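Local coordinates for protein Exo beta-1,2-glucooligosaccharide sophorohydrolase (non-reducing end) (Parabacteroides distasonis ATCC 8503, PDB 5Z06) that hydrolyses linear beta-1,2-glucan and beta-1,2-glucooligosaccharides of four or more units from the non-reducing end, releasing sophorose, at residues Tyr520-Lys525 with Met563-Gln568; Gly527-Gly532 with Glu601-Arg606; Ile205-Ile210 with Ala255-Thr260; Lys218-Tyr223 with Val259-Tyr264. One frame throughout, in Å; residues are numbered along the deposited sequence.

Overall arrangement
The four contacts form two pairs in distant parts of the molecule, the centres of contacts 1 and 4 lying about 48 Å apart. Contacts 1 and 2 fall in the glycoamylase-like region and touch through Ile566 and Asn530. Contact 1 is partly buried and combines an apolar patch with a salt bridge, whereas contact 2 is a buried meeting of loops linked by an amide and two waters. Contacts 3 and 4, both buried, share Val259 and Thr260 of strand 254-262. That strand packs through aliphatic and aromatic groups against strand 204-210 in contact 3, and pairs by backbone hydrogen bonds with strand 219-225 in contact 4.

Contact 1: Tyr520-Lys525 with Met563-Gln568; sequences YGENLK and MAKINQ
Tyr520 and Ile566 bring their CA atoms to 5.9 Å, and the chain then diverges from the helix, Leu524 and Met563 standing 7.6 Å apart by the same measure. Ile566 is the hub: CG2 serves Tyr520, while the CG1-CD1 branch serves Glu522 and Leu524. With CG2 anti to the backbone N and CG1 anti to the carbonyl carbon (chi1 -80°), the two branches diverge to these different partners. CG2 meets the ring of Tyr520 at CD2 (3.7 Å), the two side chains crossing at about a right angle. CG1 lies beside CB of Glu522. CD1 reaches CD1 of Leu524 (3.9 Å), and the same leucine methyl also touches CG of Met563 at 3.8 Å.

The one salt bridge between the two segments lies beside this patch. Glu522 is bent at chi2, and its OE2 accepts a hydrogen bond from Lys565 NZ (3.1 Å), part of that salt bridge. The ammonium group approaches from above the carboxylate plane, 48° out of it, with the two chains crossing. Arg569 forms a further, long and weak ion pair with the same carboxylate and also hydrogen-bonds to Tyr520 O.

Strands 518-519 and 522-523 form a small antiparallel hairpin whose link, Tyr520 and Gly521, has positive phi at both residues. The contact is thus a beta-hairpin laid against helix 556-573, within the glycoamylase-like region that in GH144 enzymes forms an (alpha/alpha)6 barrel.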
# COMPACT_ATOMS: atom_id res chain seq x y z
N TYR A 520 3.57 27.10 -12.06
CA TYR A 520 3.39 27.68 -10.73
C TYR A 520 4.63 28.49 -10.39
O TYR A 520 5.14 28.45 -9.27
CB TYR A 520 3.10 26.58 -9.71
CG TYR A 520 2.00 25.69 -10.23
CD1 TYR A 520 0.67 26.10 -10.18
CD2 TYR A 520 2.28 24.49 -10.86
CE1 TYR A 520 -0.34 25.34 -10.72
CE2 TYR A 520 1.26 23.71 -11.38
CZ TYR A 520 -0.05 24.16 -11.32
OH TYR A 520 -1.09 23.42 -11.82
N GLY A 521 5.13 29.22 -11.40
CA GLY A 521 6.26 30.12 -11.21
C GLY A 521 7.63 29.51 -11.11
O GLY A 521 8.61 30.25 -10.99
N GLU A 522 7.70 28.17 -11.16
CA GLU A 522 8.95 27.44 -11.10
C GLU A 522 9.32 27.01 -12.49
O GLU A 522 8.59 26.25 -13.12
CB GLU A 522 8.81 26.19 -10.23
CG GLU A 522 8.59 26.49 -8.76
CD GLU A 522 9.76 27.18 -8.11
OE1 GLU A 522 10.88 27.04 -8.60
OE2 GLU A 522 9.55 27.87 -7.09
N ASN A 523 10.47 27.49 -12.96
CA ASN A 523 10.99 27.07 -14.21
C ASN A 523 11.68 25.72 -14.10
O ASN A 523 12.72 25.59 -13.46
CB ASN A 523 11.98 28.04 -14.78
CG ASN A 523 12.31 27.66 -16.18
OD1 ASN A 523 13.24 26.90 -16.41
ND2 ASN A 523 11.47 28.07 -17.11
N LEU A 524 11.12 24.74 -14.80
CA LEU A 524 11.56 23.38 -14.72
C LEU A 524 12.55 23.12 -15.84
O LEU A 524 12.17 23.06 -17.00
CB LEU A 524 10.33 22.46 -14.87
CG LEU A 524 10.45 21.06 -14.32
CD1 LEU A 524 10.80 21.10 -12.83
CD2 LEU A 524 9.14 20.31 -14.56
N LYS A 525 13.84 22.99 -15.50
CA LYS A 525 14.85 22.71 -16.52
C LYS A 525 14.69 21.35 -17.16
O LYS A 525 14.87 21.18 -18.37
CB LYS A 525 16.25 22.86 -15.94
CG LYS A 525 16.64 24.31 -15.65
CD LYS A 525 17.96 24.35 -14.89
CE LYS A 525 18.50 25.76 -14.72
NZ LYS A 525 18.33 26.23 -13.32
N MET A 563 9.90 20.22 -8.76
CA MET A 563 8.79 19.30 -8.96
C MET A 563 7.90 19.18 -7.71
O MET A 563 6.68 19.22 -7.80
CB MET A 563 9.29 17.95 -9.43
CG MET A 563 9.90 18.04 -10.82
SD MET A 563 10.56 16.45 -11.35
CE MET A 563 11.08 16.86 -13.01
N ALA A 564 8.52 19.06 -6.54
CA ALA A 564 7.76 18.99 -5.31
C ALA A 564 6.93 20.24 -5.12
O ALA A 564 5.73 20.16 -4.85
CB ALA A 564 8.67 18.77 -4.12
N LYS A 565 7.55 21.40 -5.28
CA LYS A 565 6.83 22.66 -5.12
C LYS A 565 5.70 22.83 -6.12
O LYS A 565 4.67 23.39 -5.78
CB LYS A 565 7.78 23.83 -5.25
CG LYS A 565 8.65 24.02 -4.02
CD LYS A 565 9.81 24.94 -4.34
CE LYS A 565 9.73 26.28 -3.64
NZ LYS A 565 10.69 27.21 -4.29
N ILE A 566 5.94 22.41 -7.35
CA ILE A 566 4.97 22.47 -8.42
C ILE A 566 3.78 21.63 -8.04
O ILE A 566 2.64 22.03 -8.20
CB ILE A 566 5.57 21.94 -9.75
CG1 ILE A 566 6.43 23.02 -10.43
CG2 ILE A 566 4.49 21.49 -10.73
CD1 ILE A 566 7.41 22.50 -11.46
N ASN A 567 4.07 20.42 -7.57
CA ASN A 567 3.06 19.51 -7.14
C ASN A 567 2.24 20.13 -5.99
O ASN A 567 1.00 20.19 -6.07
CB ASN A 567 3.71 18.15 -6.78
CG ASN A 567 2.70 17.04 -6.62
OD1 ASN A 567 1.74 17.20 -5.86
ND2 ASN A 567 2.92 15.91 -7.30
N GLN A 568 2.91 20.65 -4.97
CA GLN A 568 2.20 21.30 -3.90
C GLN A 568 1.34 22.45 -4.42
O GLN A 568 0.20 22.63 -3.97
CB GLN A 568 3.12 21.84 -2.80
CG GLN A 568 2.35 22.34 -1.59
CD GLN A 568 3.17 23.17 -0.64
OE1 GLN A 568 4.04 23.90 -1.06
NE2 GLN A 568 2.84 23.11 0.64

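Contact 2: Gly527-Gly532 with Glu601-Arg606; sequences GVSNGG and EPMPHR
Asn530 reaches across to Pro602 and Met603 with every atom beyond CB. Its CB is directed toward the 601-606 segment, and chi1 of 64° places CG between the backbone N and the carbonyl carbon. CG lies 3.7 Å from Met603 SD, as the asparagine and methionine side chains slide past each other in opposite directions. OD1 then meets Met603 CG at 3.5 Å and accepts a hydrogen bond from a water at 2.7 Å. At the other tip, ND2 donates to Pro602 O at 2.7 Å with an N-H...O angle of 168°. That oxygen is only 7° out of the amide plane; with the water on OD1, both ends of the amide are engaged, which fixes its rotation.

The water on OD1 also donates to Glu601 OE1 (2.6 Å) and accepts from Gly532 N, joining three groups across the contact. A second water accepts a hydrogen bond from Ser529 OG at 2.6 Å and likewise donates to Glu601 OE1, which therefore accepts hydrogen bonds from two waters. Ser529 OG also lies 3.6 Å from Met603 CE.

Backbone turns present these groups. Val528 to Gly531 is a type II' beta turn closed by Gly531 N to Val528 O, and Pro602 centres an inverse gamma turn. Around the junction, helix 556-573 packs on Asn530 through Ile566 and on Pro602 through Asn567 and Tyr570, while helix 495-505 places Trp504 against Val528 and Glu601.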
# COMPACT_ATOMS: atom_id res chain seq x y z
N GLY A 527 12.33 17.57 -17.16
CA GLY A 527 11.20 16.80 -16.71
C GLY A 527 10.10 16.76 -17.72
O GLY A 527 9.79 17.77 -18.37
N VAL A 528 9.46 15.61 -17.82
CA VAL A 528 8.30 15.44 -18.66
C VAL A 528 7.18 16.17 -17.97
O VAL A 528 7.02 16.08 -16.74
CB VAL A 528 7.92 13.96 -18.78
CG1 VAL A 528 6.57 13.81 -19.48
CG2 VAL A 528 9.00 13.20 -19.53
N SER A 529 6.40 16.89 -18.76
CA SER A 529 5.24 17.59 -18.25
C SER A 529 5.69 18.47 -17.10
O SER A 529 6.76 19.10 -17.21
CB SER A 529 4.14 16.58 -17.89
OG SER A 529 2.94 17.26 -17.65
N ASN A 530 4.92 18.56 -16.00
CA ASN A 530 5.36 19.33 -14.84
C ASN A 530 6.04 18.50 -13.76
O ASN A 530 6.16 18.95 -12.63
CB ASN A 530 4.25 20.25 -14.29
CG ASN A 530 3.06 19.50 -13.73
OD1 ASN A 530 3.01 18.27 -13.75
ND2 ASN A 530 2.10 20.25 -13.22
N GLY A 531 6.53 17.31 -14.14
CA GLY A 531 7.38 16.49 -13.27
C GLY A 531 6.98 15.02 -13.19
O GLY A 531 7.78 14.19 -12.77
N GLY A 532 5.74 14.72 -13.58
CA GLY A 532 5.24 13.38 -13.51
C GLY A 532 4.79 13.07 -12.09
O GLY A 532 4.73 13.97 -11.23
N GLU A 601 -0.52 12.67 -11.10
CA GLU A 601 0.40 13.80 -11.30
C GLU A 601 -0.35 15.07 -10.98
O GLU A 601 -1.58 15.05 -11.01
CB GLU A 601 0.88 13.89 -12.76
CG GLU A 601 1.22 12.59 -13.44
CD GLU A 601 1.48 12.77 -14.93
OE1 GLU A 601 1.65 13.93 -15.38
OE2 GLU A 601 1.52 11.74 -15.63
N PRO A 602 0.37 16.20 -10.76
CA PRO A 602 -0.31 17.49 -10.64
C PRO A 602 -0.71 18.01 -12.02
O PRO A 602 -0.19 19.02 -12.52
CB PRO A 602 0.75 18.37 -9.95
CG PRO A 602 2.06 17.82 -10.40
CD PRO A 602 1.84 16.33 -10.60
N MET A 603 -1.64 17.29 -12.63
CA MET A 603 -2.19 17.59 -13.94
C MET A 603 -3.64 17.09 -13.90
O MET A 603 -3.86 15.97 -13.41
CB MET A 603 -1.42 16.81 -15.01
CG MET A 603 0.01 17.28 -15.23
SD MET A 603 0.10 18.95 -15.90
CE MET A 603 -0.40 18.62 -17.59
N PRO A 604 -4.61 17.88 -14.43
CA PRO A 604 -6.03 17.47 -14.39
C PRO A 604 -6.32 16.04 -14.80
O PRO A 604 -7.11 15.37 -14.16
CB PRO A 604 -6.70 18.43 -15.37
CG PRO A 604 -5.88 19.69 -15.25
CD PRO A 604 -4.47 19.27 -14.91
N HIS A 605 -5.66 15.59 -15.85
CA HIS A 605 -5.91 14.25 -16.41
C HIS A 605 -5.27 13.11 -15.60
O HIS A 605 -5.45 11.93 -15.93
CB HIS A 605 -5.45 14.20 -17.86
CG HIS A 605 -3.97 14.08 -18.02
ND1 HIS A 605 -3.10 15.06 -17.61
CD2 HIS A 605 -3.20 13.09 -18.53
CE1 HIS A 605 -1.86 14.69 -17.87
NE2 HIS A 605 -1.89 13.48 -18.42
N ARG A 606 -4.50 13.45 -14.57
CA ARG A 606 -3.89 12.49 -13.70
C ARG A 606 -4.19 12.89 -12.27
O ARG A 606 -3.38 12.68 -11.36
CB ARG A 606 -2.38 12.44 -13.98
CG ARG A 606 -2.04 11.92 -15.37
CD ARG A 606 -2.04 10.40 -15.45
NE ARG A 606 -1.87 9.95 -16.83
CZ ARG A 606 -2.85 9.71 -17.70
NH1 ARG A 606 -4.13 9.81 -17.35
NH2 ARG A 606 -2.54 9.33 -18.93
O HOH W 1 1.31 15.21 -17.71
O HOH W 2 3.34 15.69 -14.53

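Contact 3: Ile205-Ile210 with Ala255-Thr260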
# COMPACT_ATOMS: atom_id res chain seq x y z
N ILE A 205 -2.72 5.17 19.98
CA ILE A 205 -1.99 4.18 20.71
C ILE A 205 -1.85 2.98 19.81
O ILE A 205 -2.81 2.50 19.22
CB ILE A 205 -2.69 3.78 22.02
CG1 ILE A 205 -2.87 5.03 22.87
CG2 ILE A 205 -1.87 2.70 22.73
CD1 ILE A 205 -3.69 4.83 24.12
N ASP A 206 -0.63 2.50 19.71
CA ASP A 206 -0.32 1.30 18.98
C ASP A 206 -0.21 0.18 19.96
O ASP A 206 0.56 0.28 20.92
CB ASP A 206 1.01 1.45 18.25
CG ASP A 206 0.88 2.28 17.00
OD1 ASP A 206 -0.15 2.10 16.32
OD2 ASP A 206 1.80 3.07 16.71
N ILE A 207 -0.94 -0.90 19.71
CA ILE A 207 -0.71 -2.12 20.44
C ILE A 207 -0.18 -3.16 19.48
O ILE A 207 -0.40 -3.10 18.28
CB ILE A 207 -1.96 -2.61 21.23
CG1 ILE A 207 -3.07 -3.10 20.31
CG2 ILE A 207 -2.42 -1.49 22.17
CD1 ILE A 207 -4.32 -3.58 21.04
N LYS A 208 0.56 -4.10 20.05
CA LYS A 208 1.21 -5.16 19.32
C LYS A 208 1.18 -6.41 20.18
O LYS A 208 1.32 -6.34 21.43
CB LYS A 208 2.68 -4.80 19.03
CG LYS A 208 3.33 -5.73 17.99
CD LYS A 208 4.85 -5.63 17.94
CE LYS A 208 5.44 -6.60 16.91
NZ LYS A 208 5.22 -8.05 17.21
N TRP A 209 1.01 -7.54 19.52
CA TRP A 209 0.94 -8.81 20.18
C TRP A 209 1.69 -9.88 19.37
O TRP A 209 2.06 -9.64 18.21
CB TRP A 209 -0.53 -9.18 20.40
CG TRP A 209 -1.34 -9.27 19.14
CD1 TRP A 209 -1.39 -10.33 18.29
CD2 TRP A 209 -2.20 -8.27 18.56
NE1 TRP A 209 -2.24 -10.07 17.24
CE2 TRP A 209 -2.75 -8.81 17.38
CE3 TRP A 209 -2.57 -6.97 18.94
CZ2 TRP A 209 -3.63 -8.09 16.55
CZ3 TRP A 209 -3.46 -6.26 18.13
CH2 TRP A 209 -3.97 -6.82 16.95
N ILE A 210 1.97 -11.02 20.01
CA ILE A 210 2.60 -12.18 19.37
C ILE A 210 1.58 -13.29 19.47
O ILE A 210 1.05 -13.51 20.55
CB ILE A 210 3.87 -12.67 20.09
CG1 ILE A 210 4.82 -11.51 20.46
CG2 ILE A 210 4.61 -13.70 19.25
CD1 ILE A 210 5.25 -11.58 21.91
N ALA A 255 -5.81 4.95 27.67
CA ALA A 255 -6.62 3.81 27.26
C ALA A 255 -5.91 2.51 27.60
O ALA A 255 -4.69 2.43 27.60
CB ALA A 255 -6.95 3.87 25.77
N TYR A 256 -6.72 1.51 27.90
CA TYR A 256 -6.27 0.19 28.27
C TYR A 256 -6.74 -0.71 27.17
O TYR A 256 -7.82 -0.49 26.60
CB TYR A 256 -6.89 -0.28 29.59
CG TYR A 256 -6.65 0.61 30.79
CD1 TYR A 256 -7.35 1.81 30.94
CD2 TYR A 256 -5.77 0.23 31.81
CE1 TYR A 256 -7.16 2.63 32.04
CE2 TYR A 256 -5.57 1.05 32.92
CZ TYR A 256 -6.29 2.24 33.03
OH TYR A 256 -6.14 3.09 34.09
N TYR A 257 -5.96 -1.74 26.88
CA TYR A 257 -6.25 -2.64 25.78
C TYR A 257 -6.05 -4.10 26.15
O TYR A 257 -5.15 -4.47 26.90
CB TYR A 257 -5.39 -2.29 24.57
CG TYR A 257 -5.66 -0.93 24.03
CD1 TYR A 257 -6.63 -0.72 23.07
CD2 TYR A 257 -4.93 0.16 24.47
CE1 TYR A 257 -6.88 0.55 22.56
CE2 TYR A 257 -5.18 1.44 23.99
CZ TYR A 257 -6.14 1.63 23.03
OH TYR A 257 -6.37 2.87 22.54
N LYS A 258 -6.88 -4.92 25.53
CA LYS A 258 -6.98 -6.32 25.81
C LYS A 258 -7.31 -6.92 24.47
O LYS A 258 -8.17 -6.41 23.74
CB LYS A 258 -8.15 -6.52 26.76
CG LYS A 258 -7.98 -7.57 27.83
CD LYS A 258 -9.02 -7.36 28.93
CE LYS A 258 -10.43 -7.29 28.35
NZ LYS A 258 -11.49 -7.50 29.37
N VAL A 259 -6.64 -8.02 24.13
CA VAL A 259 -6.86 -8.64 22.84
C VAL A 259 -7.22 -10.11 23.04
O VAL A 259 -6.60 -10.81 23.84
CB VAL A 259 -5.61 -8.49 21.97
CG1 VAL A 259 -5.78 -9.19 20.63
CG2 VAL A 259 -5.31 -7.01 21.78
N THR A 260 -8.21 -10.56 22.28
CA THR A 260 -8.56 -11.99 22.24
C THR A 260 -8.36 -12.50 20.82
O THR A 260 -8.32 -11.71 19.89
CB THR A 260 -10.03 -12.22 22.65
OG1 THR A 260 -10.90 -11.59 21.72
CG2 THR A 260 -10.32 -11.66 24.04
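Ile207 lies against Tyr257 with one branch and against Val259 with another. Its chi1 of 70° puts CG1 between the backbone N and the carbonyl carbon and leaves CG2 anti to that carbon. CG2 makes an off-centre CH-pi contact, 4.2 Å from the centroid of the Tyr257 ring, while CD1 reaches Val259 CG2 at 3.6 Å. Ile205 approaches the same tyrosine differently: its CD1 sits at the ring edge, in plane, 3.7 Å from CE2, and also touches Ala255 CB at 3.8 Å.

These residues project from strands 204-210 and 254-262, whose axes here are 9.0 Å apart at an angle of 31°. The strands belong to a three-stranded and a four-stranded antiparallel sheet, facing each other as in a fibronectin type III-like beta-sandwich. The contact therefore lies between the sheets and is made by side chains alone.

The Tyr257 hydroxyl hydrogen-bonds to Asp246 on strand 243-247, next to strand 204-210. An alanine in place of Tyr257 would probably open a gap where the ring had been, beside Ile205 CD1 and Ile207 CG2, and leave Asp246 without that hydroxyl partner.

Val259 divides its methyls over Trp209, the two side chains crossing at about a right angle. CG1 stands over the centre of the six-membered ring, 4.3 Å from its centroid and 12° off the normal, whereas CG2 meets the rim atom CE3 at 3.9 Å.

Contact 4: Lys218-Tyr223 with Val259-Tyr264; sequences KYYRIY and VTAVDY
Lys218 has CG anti to its backbone N (chi1 -164°), and Tyr264 has CG anti to its carbonyl carbon (chi1 -81°); with these torsions the lysine stem lies over the tyrosine ring. Lys218 CG stands 3.8 Å from the ring centroid and 4° off its normal, a CH-pi contact over the face. The lysine's NZ goes on to a salt bridge with Glu178, and the Tyr264 hydroxyl bonds to Asp7 and Arg82. An alanine in place of Tyr264 would probably leave the Lys218 stem without its aromatic cover, and Asp7 and Arg82 without the hydroxyl.

Beside this pair, Val262 O accepts from both Lys218 N (2.7 Å) and Tyr219 N (3.3 Å). Two residues thus face one, a classic beta bulge. Beyond it, strands 219-225 and 254-262 run as antiparallel neighbours in a four-stranded sheet whose strand order is consistent with a fibronectin type III-like domain, Arg221 N to Thr260 O and Thr260 N to Arg221 O both measuring 2.9 Å.

On the face bearing Val262, Tyr219 lies alongside the valine, pointing the same way, with CE1 3.6 Å from CG1; its side chain is about 8 Å from the bound calcium ion. The guanidinium of Arg221 takes Val262 CG2 over one face, toward the rim. Thr260 OG1 meets the edge of the Tyr223 ring in plane, 3.6 Å from CE1. Arg221, Thr260 and Tyr223 all send polar groups to Glu268. On the other face, Tyr220 CE1 touches Ala261 CB at 4.1 Å, and Ile222 runs beside Val259.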
# COMPACT_ATOMS: atom_id res chain seq x y z
N LYS A 218 -9.68 -16.66 12.99
CA LYS A 218 -10.40 -15.77 12.07
C LYS A 218 -9.81 -14.36 12.17
O LYS A 218 -9.46 -13.74 11.17
CB LYS A 218 -11.89 -15.77 12.40
CG LYS A 218 -12.77 -15.19 11.31
CD LYS A 218 -14.20 -15.02 11.80
CE LYS A 218 -15.10 -14.40 10.75
NZ LYS A 218 -15.33 -15.30 9.60
N TYR A 219 -9.73 -13.86 13.39
CA TYR A 219 -9.22 -12.53 13.63
C TYR A 219 -8.93 -12.38 15.09
O TYR A 219 -9.29 -13.23 15.90
CB TYR A 219 -10.18 -11.43 13.15
CG TYR A 219 -11.68 -11.58 13.44
CD1 TYR A 219 -12.18 -11.64 14.74
CD2 TYR A 219 -12.60 -11.55 12.39
CE1 TYR A 219 -13.55 -11.73 14.97
CE2 TYR A 219 -13.96 -11.64 12.62
CZ TYR A 219 -14.43 -11.72 13.91
OH TYR A 219 -15.78 -11.79 14.12
N TYR A 220 -8.22 -11.31 15.40
CA TYR A 220 -8.05 -10.87 16.77
C TYR A 220 -9.11 -9.83 17.03
O TYR A 220 -9.38 -9.01 16.16
CB TYR A 220 -6.66 -10.29 16.95
CG TYR A 220 -5.58 -11.31 16.78
CD1 TYR A 220 -5.25 -12.18 17.82
CD2 TYR A 220 -4.90 -11.43 15.57
CE1 TYR A 220 -4.26 -13.13 17.67
CE2 TYR A 220 -3.90 -12.38 15.40
CZ TYR A 220 -3.58 -13.23 16.45
OH TYR A 220 -2.59 -14.16 16.27
N ARG A 221 -9.74 -9.89 18.19
CA ARG A 221 -10.66 -8.86 18.61
C ARG A 221 -9.91 -8.03 19.59
O ARG A 221 -9.33 -8.58 20.54
CB ARG A 221 -11.89 -9.45 19.29
CG ARG A 221 -13.17 -9.33 18.49
CD ARG A 221 -14.36 -9.91 19.23
NE ARG A 221 -15.32 -10.48 18.28
CZ ARG A 221 -16.09 -11.55 18.49
NH1 ARG A 221 -16.05 -12.22 19.65
NH2 ARG A 221 -16.92 -11.96 17.52
N ILE A 222 -9.98 -6.71 19.41
CA ILE A 222 -9.31 -5.78 20.32
C ILE A 222 -10.37 -5.11 21.18
O ILE A 222 -11.38 -4.61 20.66
CB ILE A 222 -8.46 -4.72 19.58
CG1 ILE A 222 -7.35 -5.39 18.76
CG2 ILE A 222 -7.85 -3.72 20.58
CD1 ILE A 222 -7.76 -5.76 17.36
N TYR A 223 -10.11 -5.10 22.49
CA TYR A 223 -10.98 -4.47 23.50
C TYR A 223 -10.28 -3.29 24.12
O TYR A 223 -9.10 -3.33 24.39
CB TYR A 223 -11.35 -5.45 24.61
CG TYR A 223 -12.25 -6.55 24.13
CD1 TYR A 223 -11.72 -7.69 23.55
CD2 TYR A 223 -13.65 -6.44 24.22
CE1 TYR A 223 -12.53 -8.70 23.08
CE2 TYR A 223 -14.47 -7.44 23.75
CZ TYR A 223 -13.91 -8.58 23.19
OH TYR A 223 -14.70 -9.59 22.71
N VAL A 259 -6.64 -8.02 24.13
CA VAL A 259 -6.86 -8.64 22.84
C VAL A 259 -7.22 -10.11 23.04
O VAL A 259 -6.60 -10.81 23.84
CB VAL A 259 -5.61 -8.49 21.97
CG1 VAL A 259 -5.78 -9.19 20.63
CG2 VAL A 259 -5.31 -7.01 21.78
N THR A 260 -8.21 -10.56 22.28
CA THR A 260 -8.56 -11.99 22.24
C THR A 260 -8.36 -12.50 20.82
O THR A 260 -8.32 -11.71 19.89
CB THR A 260 -10.03 -12.22 22.65
OG1 THR A 260 -10.90 -11.59 21.72
CG2 THR A 260 -10.32 -11.66 24.04
N ALA A 261 -8.22 -13.82 20.68
CA ALA A 261 -8.25 -14.51 19.38
C ALA A 261 -9.62 -15.15 19.17
O ALA A 261 -10.17 -15.77 20.08
CB ALA A 261 -7.17 -15.57 19.31
N VAL A 262 -10.15 -15.00 17.97
CA VAL A 262 -11.47 -15.49 17.62
C VAL A 262 -11.28 -16.49 16.48
O VAL A 262 -10.61 -16.17 15.50
CB VAL A 262 -12.39 -14.34 17.17
CG1 VAL A 262 -13.78 -14.84 16.78
CG2 VAL A 262 -12.49 -13.31 18.28
N ASP A 263 -11.85 -17.69 16.62
CA ASP A 263 -11.78 -18.70 15.56
C ASP A 263 -12.95 -18.53 14.61
O ASP A 263 -13.82 -17.69 14.85
CB ASP A 263 -11.69 -20.13 16.15
CG ASP A 263 -12.98 -20.61 16.84
OD1 ASP A 263 -14.09 -20.15 16.52
OD2 ASP A 263 -12.86 -21.48 17.72
N TYR A 264 -12.97 -19.31 13.54
CA TYR A 264 -14.04 -19.20 12.55
C TYR A 264 -15.43 -19.59 13.06
O TYR A 264 -16.44 -19.15 12.49
CB TYR A 264 -13.68 -19.96 11.27
CG TYR A 264 -12.77 -19.16 10.38
CD1 TYR A 264 -11.43 -18.99 10.70
CD2 TYR A 264 -13.27 -18.55 9.24
CE1 TYR A 264 -10.60 -18.25 9.87
CE2 TYR A 264 -12.45 -17.80 8.41
CZ TYR A 264 -11.12 -17.65 8.74
OH TYR A 264 -10.30 -16.91 7.91